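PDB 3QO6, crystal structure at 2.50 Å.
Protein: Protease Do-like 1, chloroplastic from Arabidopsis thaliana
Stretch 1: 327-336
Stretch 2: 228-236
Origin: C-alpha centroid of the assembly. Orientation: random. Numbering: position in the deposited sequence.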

ATOM      1  N   SER B 327      47.727 -16.440  16.868  1.00 87.65           N
ATOM      2  CA  SER B 327      47.105 -16.714  18.136  1.00 86.45           C
ATOM      3  C   SER B 327      46.560 -15.420  18.711  1.00 84.06           C
ATOM      4  O   SER B 327      47.253 -14.401  18.786  1.00 79.85           O
ATOM      5  CB  SER B 327      48.092 -17.381  19.101  1.00 88.65           C
ATOM      6  OG  SER B 327      47.963 -18.797  19.054  1.00 89.72           O
ATOM      7  N   VAL B 328      45.292 -15.463  19.090  1.00 82.41           N
ATOM      8  CA  VAL B 328      44.653 -14.303  19.672  1.00 82.29           C
ATOM      9  C   VAL B 328      44.072 -14.702  21.011  1.00 83.08           C
ATOM     10  O   VAL B 328      43.457 -15.758  21.135  1.00 81.74           O
ATOM     11  CB  VAL B 328      43.519 -13.798  18.776  1.00 80.66           C
ATOM     12  CG1 VAL B 328      42.976 -12.482  19.308  1.00 81.61           C
ATOM     13  CG2 VAL B 328      44.029 -13.619  17.366  1.00 79.76           C
ATOM     14  N   THR B 329      44.297 -13.882  22.028  1.00 84.61           N
ATOM     15  CA  THR B 329      43.719 -14.174  23.340  1.00 85.76           C
ATOM     16  C   THR B 329      42.497 -13.270  23.507  1.00 84.15           C
ATOM     17  O   THR B 329      42.594 -12.036  23.519  1.00 81.68           O
ATOM     18  CB  THR B 329      44.715 -13.937  24.506  1.00 84.64           C
ATOM     19  OG1 THR B 329      45.899 -13.300  24.017  1.00 84.62           O
ATOM     20  CG2 THR B 329      45.096 -15.258  25.142  1.00 88.05           C
ATOM     21  N   LEU B 330      41.343 -13.908  23.629  1.00 82.44           N
ATOM     22  CA  LEU B 330      40.096 -13.189  23.746  1.00 84.11           C
ATOM     23  C   LEU B 330      39.931 -12.373  25.013  1.00 84.82           C
ATOM     24  O   LEU B 330      40.133 -12.877  26.114  1.00 90.04           O
ATOM     25  CB  LEU B 330      38.926 -14.171  23.591  1.00 84.01           C
ATOM     26  CG  LEU B 330      38.805 -14.863  22.230  1.00 78.47           C
ATOM     27  CD1 LEU B 330      39.603 -16.112  22.240  1.00 79.55           C
ATOM     28  CD2 LEU B 330      37.369 -15.203  21.962  1.00 83.50           C
ATOM     29  N   GLU B 331      39.551 -11.111  24.851  1.00 84.02           N
ATOM     30  CA  GLU B 331      39.330 -10.215  25.980  1.00 84.60           C
ATOM     31  C   GLU B 331      37.857  -9.882  26.095  1.00 84.30           C
ATOM     32  O   GLU B 331      37.114  -9.955  25.114  1.00 85.21           O
ATOM     33  CB  GLU B 331      40.082  -8.909  25.782  1.00 85.66           C
ATOM     34  CG  GLU B 331      41.547  -9.085  25.541  1.00 91.60           C
ATOM     35  CD  GLU B 331      42.152  -7.848  24.925  1.00 94.38           C
ATOM     36  OE1 GLU B 331      43.355  -7.873  24.602  1.00 96.31           O
ATOM     37  OE2 GLU B 331      41.419  -6.848  24.760  1.00 97.01           O
ATOM     38  N   PRO B 332      37.414  -9.486  27.296  1.00 83.67           N
ATOM     39  CA  PRO B 332      36.006  -9.135  27.489  1.00 80.65           C
ATOM     40  C   PRO B 332      35.603  -7.993  26.576  1.00 78.58           C
ATOM     41  O   PRO B 332      36.419  -7.143  26.241  1.00 76.51           O
ATOM     42  CB  PRO B 332      35.937  -8.747  28.970  1.00 81.89           C
ATOM     43  CG  PRO B 332      37.316  -8.257  29.262  1.00 82.90           C
ATOM     44  CD  PRO B 332      38.181  -9.264  28.533  1.00 82.39           C
ATOM     45  N   LYS B 333      34.339  -7.987  26.174  1.00 80.10           N
ATOM     46  CA  LYS B 333      33.796  -6.950  25.303  1.00 82.71           C
ATOM     47  C   LYS B 333      33.696  -5.677  26.147  1.00 83.13           C
ATOM     48  O   LYS B 333      33.161  -5.728  27.260  1.00 82.65           O
ATOM     49  CB  LYS B 333      32.410  -7.407  24.828  1.00 86.96           C
ATOM     50  CG  LYS B 333      31.558  -6.409  24.047  1.00 88.92           C
ATOM     51  CD  LYS B 333      30.081  -6.831  24.173  1.00 93.67           C
ATOM     52  CE  LYS B 333      29.082  -5.880  23.500  1.00 95.21           C
ATOM     53  NZ  LYS B 333      29.178  -5.909  22.012  1.00 95.51           N
ATOM     54  N   PRO B 334      34.220  -4.529  25.642  1.00 81.00           N
ATOM     55  CA  PRO B 334      34.183  -3.251  26.356  1.00 79.27           C
ATOM     56  C   PRO B 334      32.791  -2.958  26.816  1.00 83.13           C
ATOM     57  O   PRO B 334      31.844  -3.214  26.097  1.00 82.66           O
ATOM     58  CB  PRO B 334      34.653  -2.249  25.318  1.00 78.98           C
ATOM     59  CG  PRO B 334      35.609  -3.031  24.502  1.00 78.36           C
ATOM     60  CD  PRO B 334      34.890  -4.366  24.340  1.00 82.15           C
ATOM     61  N   ASP B 335      32.685  -2.429  28.027  1.00 91.90           N
ATOM     62  CA  ASP B 335      31.421  -2.094  28.649  1.00 96.93           C
ATOM     63  C   ASP B 335      30.922  -0.750  28.172  1.00100.34           C
ATOM     64  O   ASP B 335      31.542  -0.114  27.329  1.00 97.28           O
ATOM     65  CB  ASP B 335      31.599  -2.047  30.163  1.00100.64           C
ATOM     66  CG  ASP B 335      30.595  -2.914  30.892  1.00105.12           C
ATOM     67  OD1 ASP B 335      29.384  -2.583  30.879  1.00107.41           O
ATOM     68  OD2 ASP B 335      31.022  -3.933  31.478  1.00107.31           O
ATOM     69  N   GLU B 336      29.794  -0.332  28.739  1.00108.13           N
ATOM     70  CA  GLU B 336      29.156   0.947  28.417  1.00113.88           C
ATOM     71  C   GLU B 336      28.140   1.366  29.487  1.00114.18           C
ATOM     72  O   GLU B 336      28.192   2.549  29.897  1.00114.52           O
ATOM     73  CB  GLU B 336      28.469   0.879  27.044  1.00118.32           C
ATOM     74  CG  GLU B 336      29.436   0.975  25.866  1.00123.30           C
ATOM     75  CD  GLU B 336      30.329   2.201  25.951  1.00125.74           C
ATOM     76  OE1 GLU B 336      29.780   3.324  25.987  1.00128.53           O
ATOM     77  OE2 GLU B 336      31.571   2.045  25.989  1.00125.15           O
TER
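Stretch 2, residues 228-236: GKVTRPILG

What lies at the apolar centre of the contact? Ile234 does, with more of its surface covered by stretch 1 than any other residue of stretch 2. Its chi1 is p and its chi2 t. CG2 packs 3.4 Å from CB of Lys333, so that the lysine contributes the start of its aliphatic chain while its far end leads away, and CD1 of Ile234 reaches CD of Pro334 at 3.8 Å. Across the paired backbones from this group, CD2 of Leu330 lies 3.7 Å from CB of Pro233; the leucine points toward stretch 2, with chi1 m and chi2 p. Further along, CG1 of Val328, which also points toward stretch 2, meets CD2 of Leu235 at 3.7 Å. The CA-to-CB bond of Leu235 points away from stretch 1, but the end of its side chain comes nearer and makes the contact. Val328, Leu330 and Leu235 are all buried.

How do the two backbones run past each other? They run antiparallel, with end-to-end directions 146° apart, and each is extended for much of its length. A short pairing joins 331-332 of stretch 1 to 233-234 of stretch 2. Glu331 and Ile234 form the hydrogen-bonded pair, with their CA atoms 5.7 Å apart and their side chains on the same face of the sheet. Pro332 and Pro233 form the adjoining non-hydrogen-bonded pair; their CA atoms approach to 4.7 Å and their side chains diverge. Neither proline has an amide hydrogen to give, and a non-hydrogen-bonded pair asks for none between its partners.

Which backbone atoms hold this register? The amide N of Ile234 donates to O of Glu331 at 3.0 Å, and in return N of Glu331 gives a weak hydrogen bond to O of Ile234 at 3.5 Å. That same O of Ile234 also receives a CA-H...O contact from CA of Leu330, again at 3.5 Å. Past the proline pair, N of Lys333 donates to O of Arg232 at 3.3 Å, so a main-chain bond forms again one residue beyond the proline pair, just outside the strands. Arg232 takes part through its backbone: its side chain leads away and is hydrogen-bonded elsewhere in the structure.

Where does the contact turn polar? It does so beyond the Pro332–Pro233 pair, toward Asp335 and Lys229. CB of Pro332 still touches CG2 of Thr231 at 3.8 Å, although the proline points away overall. At the outer edge Lys229 points toward stretch 1 and Asp335 brings its carboxylate nearer, giving a long salt bridge of 3.6 Å between NZ of Lys229 and OD2 of Asp335. The closest approach of this pair is instead 2.9 Å, from OD2 of Asp335 to CE of Lys229, so the carboxylate oxygen sits beside the last carbon of the lysine chain. NZ of Lys229 also donates to OG1 of Thr231 at 2.7 Å, a bond within stretch 2 that links the end of the lysine to the side chain of Thr231.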

ATOM      1  N   GLY B 228      25.265  -9.195  37.994  1.00 70.99           N
ATOM      2  CA  GLY B 228      24.393  -8.318  37.224  1.00 67.78           C
ATOM      3  C   GLY B 228      24.873  -8.047  35.823  1.00 65.88           C
ATOM      4  O   GLY B 228      24.508  -7.051  35.227  1.00 64.01           O
ATOM      5  N   LYS B 229      25.677  -8.954  35.285  1.00 65.73           N
ATOM      6  CA  LYS B 229      26.215  -8.794  33.940  1.00 67.33           C
ATOM      7  C   LYS B 229      26.759 -10.154  33.577  1.00 69.08           C
ATOM      8  O   LYS B 229      26.967 -10.987  34.453  1.00 70.19           O
ATOM      9  CB  LYS B 229      27.342  -7.739  33.952  1.00 70.75           C
ATOM     10  CG  LYS B 229      28.538  -7.985  33.003  1.00 73.15           C
ATOM     11  CD  LYS B 229      29.398  -6.706  32.839  1.00 76.88           C
ATOM     12  CE  LYS B 229      30.470  -6.808  31.707  1.00 78.50           C
ATOM     13  NZ  LYS B 229      31.838  -7.409  32.048  1.00 79.11           N
ATOM     14  N   VAL B 230      26.960 -10.395  32.290  1.00 68.94           N
ATOM     15  CA  VAL B 230      27.521 -11.656  31.836  1.00 71.15           C
ATOM     16  C   VAL B 230      28.732 -11.231  31.058  1.00 73.62           C
ATOM     17  O   VAL B 230      28.658 -10.299  30.266  1.00 76.70           O
ATOM     18  CB  VAL B 230      26.558 -12.428  30.918  1.00 69.10           C
ATOM     19  CG1 VAL B 230      27.323 -13.384  30.058  1.00 70.51           C
ATOM     20  CG2 VAL B 230      25.593 -13.231  31.752  1.00 69.75           C
ATOM     21  N   THR B 231      29.860 -11.881  31.279  1.00 74.55           N
ATOM     22  CA  THR B 231      31.042 -11.453  30.554  1.00 76.89           C
ATOM     23  C   THR B 231      31.362 -12.402  29.427  1.00 79.13           C
ATOM     24  O   THR B 231      31.640 -13.600  29.637  1.00 82.98           O
ATOM     25  CB  THR B 231      32.247 -11.272  31.512  1.00 76.69           C
ATOM     26  OG1 THR B 231      32.011 -10.120  32.330  1.00 74.11           O
ATOM     27  CG2 THR B 231      33.543 -11.079  30.738  1.00 73.73           C
ATOM     28  N   ARG B 232      31.315 -11.845  28.221  1.00 77.10           N
ATOM     29  CA  ARG B 232      31.548 -12.611  27.012  1.00 76.19           C
ATOM     30  C   ARG B 232      32.784 -12.169  26.251  1.00 73.85           C
ATOM     31  O   ARG B 232      33.059 -10.980  26.082  1.00 74.42           O
ATOM     32  CB  ARG B 232      30.302 -12.511  26.119  1.00 85.05           C
ATOM     33  CG  ARG B 232      28.988 -12.992  26.782  1.00 82.31           C
ATOM     34  CD  ARG B 232      27.798 -12.696  25.884  1.00 86.10           C
ATOM     35  NE  ARG B 232      26.631 -13.506  26.210  1.00 90.13           N
ATOM     36  CZ  ARG B 232      26.667 -14.826  26.388  1.00 93.48           C
ATOM     37  NH1 ARG B 232      27.817 -15.487  26.280  1.00 94.81           N
ATOM     38  NH2 ARG B 232      25.551 -15.493  26.654  1.00 95.32           N
ATOM     39  N   PRO B 233      33.533 -13.139  25.737  1.00 74.06           N
ATOM     40  CA  PRO B 233      34.772 -12.919  24.976  1.00 71.76           C
ATOM     41  C   PRO B 233      34.593 -12.299  23.589  1.00 69.33           C
ATOM     42  O   PRO B 233      33.558 -12.466  22.967  1.00 70.26           O
ATOM     43  CB  PRO B 233      35.345 -14.323  24.870  1.00 73.90           C
ATOM     44  CG  PRO B 233      34.051 -15.157  24.687  1.00 74.00           C
ATOM     45  CD  PRO B 233      33.123 -14.558  25.717  1.00 70.65           C
ATOM     46  N   ILE B 234      35.609 -11.592  23.111  1.00 66.40           N
ATOM     47  CA  ILE B 234      35.558 -11.030  21.776  1.00 65.52           C
ATOM     48  C   ILE B 234      36.900 -11.149  21.113  1.00 65.39           C
ATOM     49  O   ILE B 234      37.918 -11.181  21.795  1.00 66.37           O
ATOM     50  CB  ILE B 234      35.189  -9.566  21.755  1.00 61.93           C
ATOM     51  CG1 ILE B 234      36.324  -8.739  22.351  1.00 61.49           C
ATOM     52  CG2 ILE B 234      33.887  -9.376  22.456  1.00 59.89           C
ATOM     53  CD1 ILE B 234      36.132  -7.245  22.108  1.00 60.32           C
ATOM     54  N   LEU B 235      36.884 -11.197  19.781  1.00 66.57           N
ATOM     55  CA  LEU B 235      38.100 -11.290  18.964  1.00 67.26           C
ATOM     56  C   LEU B 235      38.508  -9.884  18.652  1.00 68.73           C
ATOM     57  O   LEU B 235      39.666  -9.599  18.343  1.00 68.72           O
ATOM     58  CB  LEU B 235      37.806 -11.971  17.640  1.00 68.99           C
ATOM     59  CG  LEU B 235      38.386 -13.344  17.325  1.00 68.01           C
ATOM     60  CD1 LEU B 235      37.924 -13.723  15.932  1.00 69.38           C
ATOM     61  CD2 LEU B 235      39.894 -13.327  17.374  1.00 64.46           C
ATOM     62  N   GLY B 236      37.523  -8.999  18.715  1.00 69.50           N
ATOM     63  CA  GLY B 236      37.801  -7.617  18.425  1.00 70.29           C
ATOM     64  C   GLY B 236      37.828  -7.319  16.935  1.00 73.50           C
ATOM     65  O   GLY B 236      38.694  -6.569  16.470  1.00 71.76           O
TER